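Local coordinates for spike glycoprotein (Bat coronavirus HKU9, PDB 5GYQ) that forms the putative receptor-binding domain of the viral spike, the trimeric surface protein that probably attaches the virion to a host cell receptor, at residues Tyr61-Asp67 with Val153-Ala159; Val20-Arg24 with Gly124-Ser128. All blocks are in the same frame, centred on the assembly; numbering follows the deposited sequence.

Interaction 1 and interaction 2 meet on one antiparallel sheet, in which strands 23-27 and 63-71 are neighbours. Interaction 1 joins 63-71 to 146-157 inside that sheet. Interaction 2 lies where the chain enters edge strand 23-27, and ties that entry to the loop before helix 130-139. Their centres are about 17 Å apart. Both are partly buried. The first rests on main-chain bonds and rows of aliphatic side chains. The second has no strand pairing and depends on an arginine-tryptophan stack, one shared carbonyl and waters. A salt bridge connects them: Asp-67 OD1 lies 2.8 Å from Arg-24 NE, and Trp-22 packs against the same carboxylate.

Interaction 1 (Tyr61-Asp67 with Val153-Ala159); sequences YGSVTLD and VITLKPA
Strands 63-67 and 153-157 run antiparallel, their axes 4.7 Å apart at closest approach. Thr-65 pairs with Thr-155 and Asp-67 with Val-153, each through two main-chain hydrogen bonds. The Asp-67 N to Val-153 O bond is nearly straight, 172° at the hydrogen. Beyond these pairs, Gly-62 N donates to Lys-157 O from above the carbonyl plane.

On one face, Val-64 lies beside both Ile-154 and Leu-156, and Leu-66 beside Ile-154. Val-64 CG1 meets Ile-154 CG2 at 3.8 Å. Tyr-61 extends this apolar row. Leu-156 CD2 makes a CH-pi contact over the middle of its ring, 3.8 Å from the centroid, while the phenol OH is hydrogen-bonded to Leu-56 O. With CG anti to the carbonyl carbon (chi1 -58°), the ring turns one face to Leu-156.

The face with Thr-65 and Thr-155 is more polar, though Val-153 is on it too. One water joins Ser-63 OG and Thr-65 OG1 and donates to Thr-155 O at 3.0 Å. A second sits among Thr-155 OG1, Val-153 O and Asp-67 OD2, its bonding doubtful. Asp-67 turns its carboxylate to Arg-24 and Tyr-92.

This is antiparallel pairing within the five-stranded core sheet of the betacoronavirus S1 C-terminal domain.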
ATOM      1  N   TYR A  61      14.078   4.618  10.513  1.00 28.53           N
ATOM      2  CA  TYR A  61      12.773   4.651  11.161  1.00 31.51           C
ATOM      3  C   TYR A  61      12.648   3.586  12.243  1.00 32.70           C
ATOM      4  O   TYR A  61      13.420   2.628  12.275  1.00 32.83           O
ATOM      5  CB  TYR A  61      11.664   4.472  10.122  1.00 28.71           C
ATOM      6  CG  TYR A  61      11.690   5.520   9.038  1.00 27.45           C
ATOM      7  CD1 TYR A  61      11.086   6.755   9.229  1.00 23.25           C
ATOM      8  CD2 TYR A  61      12.328   5.279   7.829  1.00 24.77           C
ATOM      9  CE1 TYR A  61      11.111   7.718   8.245  1.00 20.85           C
ATOM     10  CE2 TYR A  61      12.359   6.238   6.837  1.00 25.53           C
ATOM     11  CZ  TYR A  61      11.748   7.454   7.050  1.00 27.78           C
ATOM     12  OH  TYR A  61      11.774   8.417   6.067  1.00 26.89           O
ATOM     13  N   GLY A  62      11.675   3.767  13.132  1.00 35.83           N
ATOM     14  CA  GLY A  62      11.395   2.788  14.168  1.00 40.11           C
ATOM     15  C   GLY A  62      10.862   1.504  13.566  1.00 35.20           C
ATOM     16  O   GLY A  62      11.165   0.409  14.038  1.00 41.77           O
ATOM     17  N   SER A  63      10.063   1.652  12.515  1.00 31.85           N
ATOM     18  CA  SER A  63       9.526   0.525  11.759  1.00 27.86           C
ATOM     19  C   SER A  63       8.910   1.025  10.461  1.00 30.19           C
ATOM     20  O   SER A  63       8.509   2.192  10.362  1.00 27.67           O
ATOM     21  CB  SER A  63       8.480  -0.240  12.573  1.00 38.41           C
ATOM     22  OG  SER A  63       7.245   0.457  12.586  1.00 36.92           O
ATOM     23  N   VAL A  64       8.834   0.143   9.468  1.00 29.99           N
ATOM     24  CA  VAL A  64       8.225   0.506   8.189  1.00 23.27           C
ATOM     25  C   VAL A  64       7.217  -0.553   7.762  1.00 26.77           C
ATOM     26  O   VAL A  64       7.515  -1.734   7.783  1.00 27.75           O
ATOM     27  CB  VAL A  64       9.285   0.681   7.078  1.00 25.61           C
ATOM     28  CG1 VAL A  64       8.618   0.942   5.735  1.00 19.67           C
ATOM     29  CG2 VAL A  64      10.241   1.812   7.427  1.00 32.12           C
ATOM     30  N   THR A  65       6.018  -0.130   7.380  1.00 27.29           N
ATOM     31  CA  THR A  65       5.006  -1.069   6.911  1.00 26.85           C
ATOM     32  C   THR A  65       4.657  -0.791   5.456  1.00 26.04           C
ATOM     33  O   THR A  65       4.440   0.354   5.074  1.00 22.38           O
ATOM     34  CB  THR A  65       3.734  -0.998   7.770  1.00 30.60           C
ATOM     35  OG1 THR A  65       4.073  -1.225   9.143  1.00 38.70           O
ATOM     36  CG2 THR A  65       2.729  -2.047   7.322  1.00 27.67           C
ATOM     37  N   LEU A  66       4.618  -1.844   4.645  1.00 15.82           N
ATOM     38  CA  LEU A  66       4.268  -1.709   3.234  1.00 16.98           C
ATOM     39  C   LEU A  66       2.957  -2.414   2.918  1.00 15.82           C
ATOM     40  O   LEU A  66       2.869  -3.636   3.000  1.00 17.92           O
ATOM     41  CB  LEU A  66       5.376  -2.279   2.347  1.00 15.71           C
ATOM     42  CG  LEU A  66       6.794  -1.778   2.619  1.00 32.18           C
ATOM     43  CD1 LEU A  66       7.802  -2.525   1.755  1.00 28.95           C
ATOM     44  CD2 LEU A  66       6.889  -0.278   2.388  1.00 18.32           C
ATOM     45  N   ASP A  67       1.940  -1.641   2.558  1.00 18.04           N
ATOM     46  CA  ASP A  67       0.672  -2.226   2.135  1.00 16.45           C
ATOM     47  C   ASP A  67       0.540  -2.123   0.627  1.00 15.56           C
ATOM     48  O   ASP A  67       0.630  -1.041   0.066  1.00 16.54           O
ATOM     49  CB  ASP A  67      -0.501  -1.537   2.826  1.00 15.36           C
ATOM     50  CG  ASP A  67      -0.414  -1.629   4.333  1.00 20.02           C
ATOM     51  OD1 ASP A  67       0.180  -2.604   4.833  1.00 20.93           O
ATOM     52  OD2 ASP A  67      -0.940  -0.729   5.018  1.00 18.12           O
ATOM     53  N   VAL A 153       1.365   1.685   0.122  1.00 19.06           N
ATOM     54  CA  VAL A 153       1.185   2.569   1.260  1.00 14.69           C
ATOM     55  C   VAL A 153       2.307   2.313   2.246  1.00 21.10           C
ATOM     56  O   VAL A 153       2.400   1.232   2.833  1.00 21.81           O
ATOM     57  CB  VAL A 153      -0.170   2.355   1.951  1.00 16.72           C
ATOM     58  CG1 VAL A 153      -0.328   3.321   3.118  1.00 15.26           C
ATOM     59  CG2 VAL A 153      -1.306   2.524   0.954  1.00 12.03           C
ATOM     60  N   ILE A 154       3.173   3.305   2.405  1.00 19.26           N
ATOM     61  CA  ILE A 154       4.313   3.181   3.293  1.00 18.84           C
ATOM     62  C   ILE A 154       4.014   3.878   4.613  1.00 21.78           C
ATOM     63  O   ILE A 154       3.931   5.097   4.667  1.00 23.48           O
ATOM     64  CB  ILE A 154       5.583   3.773   2.653  1.00 19.76           C
ATOM     65  CG1 ILE A 154       5.783   3.193   1.251  1.00 26.79           C
ATOM     66  CG2 ILE A 154       6.799   3.498   3.523  1.00 22.41           C
ATOM     67  CD1 ILE A 154       6.943   3.794   0.489  1.00 27.90           C
ATOM     68  N   THR A 155       3.826   3.092   5.669  1.00 17.02           N
ATOM     69  CA  THR A 155       3.605   3.624   7.010  1.00 19.07           C
ATOM     70  C   THR A 155       4.916   3.682   7.776  1.00 25.69           C
ATOM     71  O   THR A 155       5.632   2.690   7.866  1.00 25.14           O
ATOM     72  CB  THR A 155       2.603   2.772   7.811  1.00 22.46           C
ATOM     73  OG1 THR A 155       1.377   2.654   7.081  1.00 23.26           O
ATOM     74  CG2 THR A 155       2.329   3.406   9.167  1.00 27.07           C
ATOM     75  N   LEU A 156       5.223   4.846   8.331  1.00 25.00           N
ATOM     76  CA  LEU A 156       6.483   5.045   9.028  1.00 24.05           C
ATOM     77  C   LEU A 156       6.279   5.191  10.525  1.00 29.52           C
ATOM     78  O   LEU A 156       5.281   5.753  10.972  1.00 33.95           O
ATOM     79  CB  LEU A 156       7.192   6.283   8.482  1.00 22.93           C
ATOM     80  CG  LEU A 156       7.425   6.293   6.973  1.00 23.24           C
ATOM     81  CD1 LEU A 156       7.887   7.665   6.525  1.00 23.68           C
ATOM     82  CD2 LEU A 156       8.437   5.225   6.589  1.00 23.91           C
ATOM     83  N   LYS A 157       7.226   4.675  11.300  1.00 33.75           N
ATOM     84  CA  LYS A 157       7.266   4.973  12.727  1.00 31.36           C
ATOM     85  C   LYS A 157       8.589   5.650  13.059  1.00 40.16           C
ATOM     86  O   LYS A 157       9.643   5.232  12.576  1.00 32.77           O
ATOM     87  CB  LYS A 157       7.071   3.706  13.564  1.00 36.15           C
ATOM     88  CG  LYS A 157       5.646   3.535  14.083  1.00 49.13           C
ATOM     89  CD  LYS A 157       5.341   2.090  14.460  1.00 57.85           C
ATOM     90  CE  LYS A 157       6.225   1.592  15.595  1.00 64.95           C
ATOM     91  NZ  LYS A 157       5.722   2.014  16.934  1.00 59.85           N
ATOM     92  N   PRO A 158       8.537   6.715  13.872  1.00 44.38           N
ATOM     93  CA  PRO A 158       9.740   7.485  14.202  1.00 45.06           C
ATOM     94  C   PRO A 158      10.785   6.649  14.931  1.00 46.41           C
ATOM     95  O   PRO A 158      10.438   5.744  15.692  1.00 40.61           O
ATOM     96  CB  PRO A 158       9.206   8.604  15.104  1.00 44.85           C
ATOM     97  CG  PRO A 158       7.926   8.082  15.647  1.00 48.01           C
ATOM     98  CD  PRO A 158       7.342   7.238  14.556  1.00 37.97           C
ATOM     99  N   ALA A 159      12.055   6.950  14.682  1.00 41.65           N
ATOM    100  CA  ALA A 159      13.150   6.259  15.345  1.00 44.52           C
ATOM    101  C   ALA A 159      13.092   6.509  16.846  1.00 51.29           C
ATOM    102  O   ALA A 159      12.853   7.633  17.289  1.00 56.51           O
ATOM    103  CB  ALA A 159      14.484   6.710  14.777  1.00 42.79           C
TER
HETATM  104  O   HOH W   1       5.575   1.287  10.544  1.00 35.20           O
HETATM  105  O   HOH W   2       1.461   0.656   5.504  1.00 20.93           O

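Interaction 2 (Val20-Arg24 with Gly124-Ser128); sequences VVWRR and GGRQS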
ATOM      1  N   VAL A  20      -9.496  -5.821  -2.151  1.00 14.04           N
ATOM      2  CA  VAL A  20     -10.236  -6.592  -1.159  1.00 10.79           C
ATOM      3  C   VAL A  20      -9.293  -7.543  -0.408  1.00 10.24           C
ATOM      4  O   VAL A  20      -9.534  -7.877   0.751  1.00 12.99           O
ATOM      5  CB  VAL A  20     -11.411  -7.379  -1.800  1.00 13.88           C
ATOM      6  CG1 VAL A  20     -10.908  -8.459  -2.751  1.00 12.91           C
ATOM      7  CG2 VAL A  20     -12.302  -7.982  -0.724  1.00 15.70           C
ATOM      8  N   VAL A  21      -8.200  -7.953  -1.053  1.00 12.50           N
ATOM      9  CA  VAL A  21      -7.195  -8.785  -0.386  1.00 10.18           C
ATOM     10  C   VAL A  21      -5.802  -8.150  -0.409  1.00 14.76           C
ATOM     11  O   VAL A  21      -4.820  -8.811  -0.750  1.00 15.47           O
ATOM     12  CB  VAL A  21      -7.113 -10.196  -1.015  1.00 15.32           C
ATOM     13  CG1 VAL A  21      -8.289 -11.035  -0.571  1.00 15.93           C
ATOM     14  CG2 VAL A  21      -7.052 -10.116  -2.539  1.00 14.25           C
ATOM     15  N   TRP A  22      -5.724  -6.873  -0.040  1.00 11.99           N
ATOM     16  CA  TRP A  22      -4.453  -6.150   0.012  1.00 13.27           C
ATOM     17  C   TRP A  22      -3.456  -6.845   0.933  1.00 14.09           C
ATOM     18  O   TRP A  22      -3.852  -7.495   1.906  1.00 13.67           O
ATOM     19  CB  TRP A  22      -4.666  -4.706   0.477  1.00  7.72           C
ATOM     20  CG  TRP A  22      -5.260  -4.564   1.863  1.00 12.61           C
ATOM     21  CD1 TRP A  22      -6.586  -4.524   2.185  1.00 11.22           C
ATOM     22  CD2 TRP A  22      -4.544  -4.422   3.100  1.00 12.60           C
ATOM     23  NE1 TRP A  22      -6.742  -4.372   3.542  1.00 11.82           N
ATOM     24  CE2 TRP A  22      -5.504  -4.306   4.127  1.00 12.89           C
ATOM     25  CE3 TRP A  22      -3.189  -4.378   3.438  1.00 15.05           C
ATOM     26  CZ2 TRP A  22      -5.152  -4.156   5.466  1.00 11.94           C
ATOM     27  CZ3 TRP A  22      -2.841  -4.229   4.774  1.00 12.51           C
ATOM     28  CH2 TRP A  22      -3.819  -4.120   5.770  1.00 11.15           C
ATOM     29  N   ARG A  23      -2.166  -6.708   0.639  1.00 13.27           N
ATOM     30  CA  ARG A  23      -1.164  -7.431   1.425  1.00 19.08           C
ATOM     31  C   ARG A  23      -0.247  -6.520   2.230  1.00 20.27           C
ATOM     32  O   ARG A  23       0.136  -5.449   1.778  1.00 16.87           O
ATOM     33  CB  ARG A  23      -0.328  -8.328   0.513  1.00 20.70           C
ATOM     34  CG  ARG A  23      -0.961  -9.686   0.257  1.00 30.74           C
ATOM     35  CD  ARG A  23      -0.715 -10.147  -1.167  1.00 44.00           C
ATOM     36  NE  ARG A  23      -0.209 -11.515  -1.232  1.00 59.67           N
ATOM     37  CZ  ARG A  23      -0.208 -12.252  -2.337  1.00 63.59           C
ATOM     38  NH1 ARG A  23      -0.700 -11.754  -3.465  1.00 53.91           N
ATOM     39  NH2 ARG A  23       0.274 -13.487  -2.315  1.00 59.39           N
ATOM     40  N   ARG A  24       0.107  -6.964   3.431  1.00 17.80           N
ATOM     41  CA  ARG A  24       0.966  -6.186   4.315  1.00 16.97           C
ATOM     42  C   ARG A  24       2.319  -6.854   4.522  1.00 20.63           C
ATOM     43  O   ARG A  24       2.403  -8.070   4.678  1.00 14.56           O
ATOM     44  CB  ARG A  24       0.279  -5.967   5.667  1.00 19.43           C
ATOM     45  CG  ARG A  24       1.194  -5.430   6.764  1.00 18.95           C
ATOM     46  CD  ARG A  24       0.385  -4.788   7.879  1.00 20.57           C
ATOM     47  NE  ARG A  24      -0.278  -3.570   7.419  1.00 22.60           N
ATOM     48  CZ  ARG A  24      -1.105  -2.839   8.160  1.00 24.19           C
ATOM     49  NH1 ARG A  24      -1.382  -3.198   9.407  1.00 21.31           N
ATOM     50  NH2 ARG A  24      -1.659  -1.747   7.651  1.00 21.56           N
ATOM     51  N   GLY A 124      -7.377   0.716   8.803  1.00 18.76           N
ATOM     52  CA  GLY A 124      -6.286  -0.230   8.948  1.00 18.45           C
ATOM     53  C   GLY A 124      -6.743  -1.678   8.879  1.00 19.55           C
ATOM     54  O   GLY A 124      -5.935  -2.595   9.009  1.00 17.88           O
ATOM     55  N   GLY A 125      -8.038  -1.882   8.666  1.00 14.78           N
ATOM     56  CA  GLY A 125      -8.613  -3.218   8.663  1.00 17.81           C
ATOM     57  C   GLY A 125      -8.777  -3.830   7.282  1.00 17.23           C
ATOM     58  O   GLY A 125      -8.310  -3.283   6.284  1.00 14.77           O
ATOM     59  N   ARG A 126      -9.456  -4.971   7.231  1.00 17.08           N
ATOM     60  CA  ARG A 126      -9.639  -5.716   5.990  1.00 12.32           C
ATOM     61  C   ARG A 126     -10.875  -6.599   6.074  1.00 14.44           C
ATOM     62  O   ARG A 126     -11.378  -6.867   7.162  1.00 13.76           O
ATOM     63  CB  ARG A 126      -8.409  -6.580   5.697  1.00 14.46           C
ATOM     64  CG  ARG A 126      -8.134  -7.630   6.772  1.00 16.46           C
ATOM     65  CD  ARG A 126      -7.164  -8.708   6.307  1.00 12.17           C
ATOM     66  NE  ARG A 126      -5.807  -8.203   6.108  1.00 11.54           N
ATOM     67  CZ  ARG A 126      -5.294  -7.890   4.924  1.00 15.37           C
ATOM     68  NH1 ARG A 126      -6.024  -8.028   3.825  1.00 10.99           N
ATOM     69  NH2 ARG A 126      -4.049  -7.440   4.836  1.00 15.97           N
ATOM     70  N   GLN A 127     -11.360  -7.052   4.924  1.00 10.16           N
ATOM     71  CA  GLN A 127     -12.375  -8.091   4.902  1.00 14.41           C
ATOM     72  C   GLN A 127     -11.727  -9.377   5.392  1.00 14.83           C
ATOM     73  O   GLN A 127     -10.607  -9.695   4.995  1.00 17.72           O
ATOM     74  CB  GLN A 127     -12.954  -8.272   3.497  1.00  9.76           C
ATOM     75  CG  GLN A 127     -13.630  -7.030   2.936  1.00  8.79           C
ATOM     76  CD  GLN A 127     -14.938  -6.701   3.634  1.00 13.14           C
ATOM     77  OE1 GLN A 127     -15.481  -7.514   4.382  1.00 15.32           O
ATOM     78  NE2 GLN A 127     -15.451  -5.503   3.387  1.00  7.36           N
ATOM     79  N   SER A 128     -12.419 -10.108   6.259  1.00 16.59           N
ATOM     80  CA  SER A 128     -11.840 -11.309   6.854  1.00 20.02           C
ATOM     81  C   SER A 128     -12.653 -12.567   6.550  1.00 19.31           C
ATOM     82  O   SER A 128     -12.152 -13.684   6.687  1.00 24.11           O
ATOM     83  CB  SER A 128     -11.697 -11.133   8.369  1.00 20.81           C
ATOM     84  OG  SER A 128     -12.932 -10.779   8.969  1.00 31.00           O
TER
HETATM   85  O   HOH W   3     -10.364  -5.801   2.554  1.00 12.61           O
HETATM   86  O   HOH W   4      -8.735  -9.172   3.177  1.00 19.59           O
HETATM   87  O   HOH W   5      -3.820  -2.151  10.482  1.00 26.36           O
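A cation-pi stack of arginine on tryptophan joins the lead-in to edge strand 23-27 of the core sheet with the loop that precedes helix 130-139. The Arg-126 guanidinium lies over one face of the Trp-22 indole, the two planes 23° apart. Arg-126 CZ is 3.8 Å from the centroid of the six-membered ring, and NH2 sits over the middle of that ring, 3.4 to 3.5 Å from each of its six atoms.

The same guanidinium grips the tryptophan's main chain. NH1 and NH2 of Arg-126 both donate end-on to Trp-22 O, at 2.9 Å each. The oxygen lies close to the guanidinium plane, so stack and bonds together fix how the group is turned. NH1 approaches in the carbonyl plane, whereas NH2 comes from above it. Trp-22 CG stands between its backbone N and carbonyl carbon (chi1 61°), which folds the indole back beneath the guanidinium that holds Trp-22 O. At the ring edge Trp-22 NE1 gives a weak bond to Gly-125 O, and Tyr-92 meets the indole edge-to-face.

Val-20 CG2 touches Gln-127 CG, and the amide NE2 of Gln-127 donates to Tyr-90 O and Phe-119 O. Arg-24 is held by Asp-67, and a water links its NH1 to Gly-124 O. Two more waters bridge the segments at Val-20: both donate to Val-20 O, one accepting from Gln-127 N and the other from Arg-126 NH1 at 3.0 Å while donating to Gln-127 O.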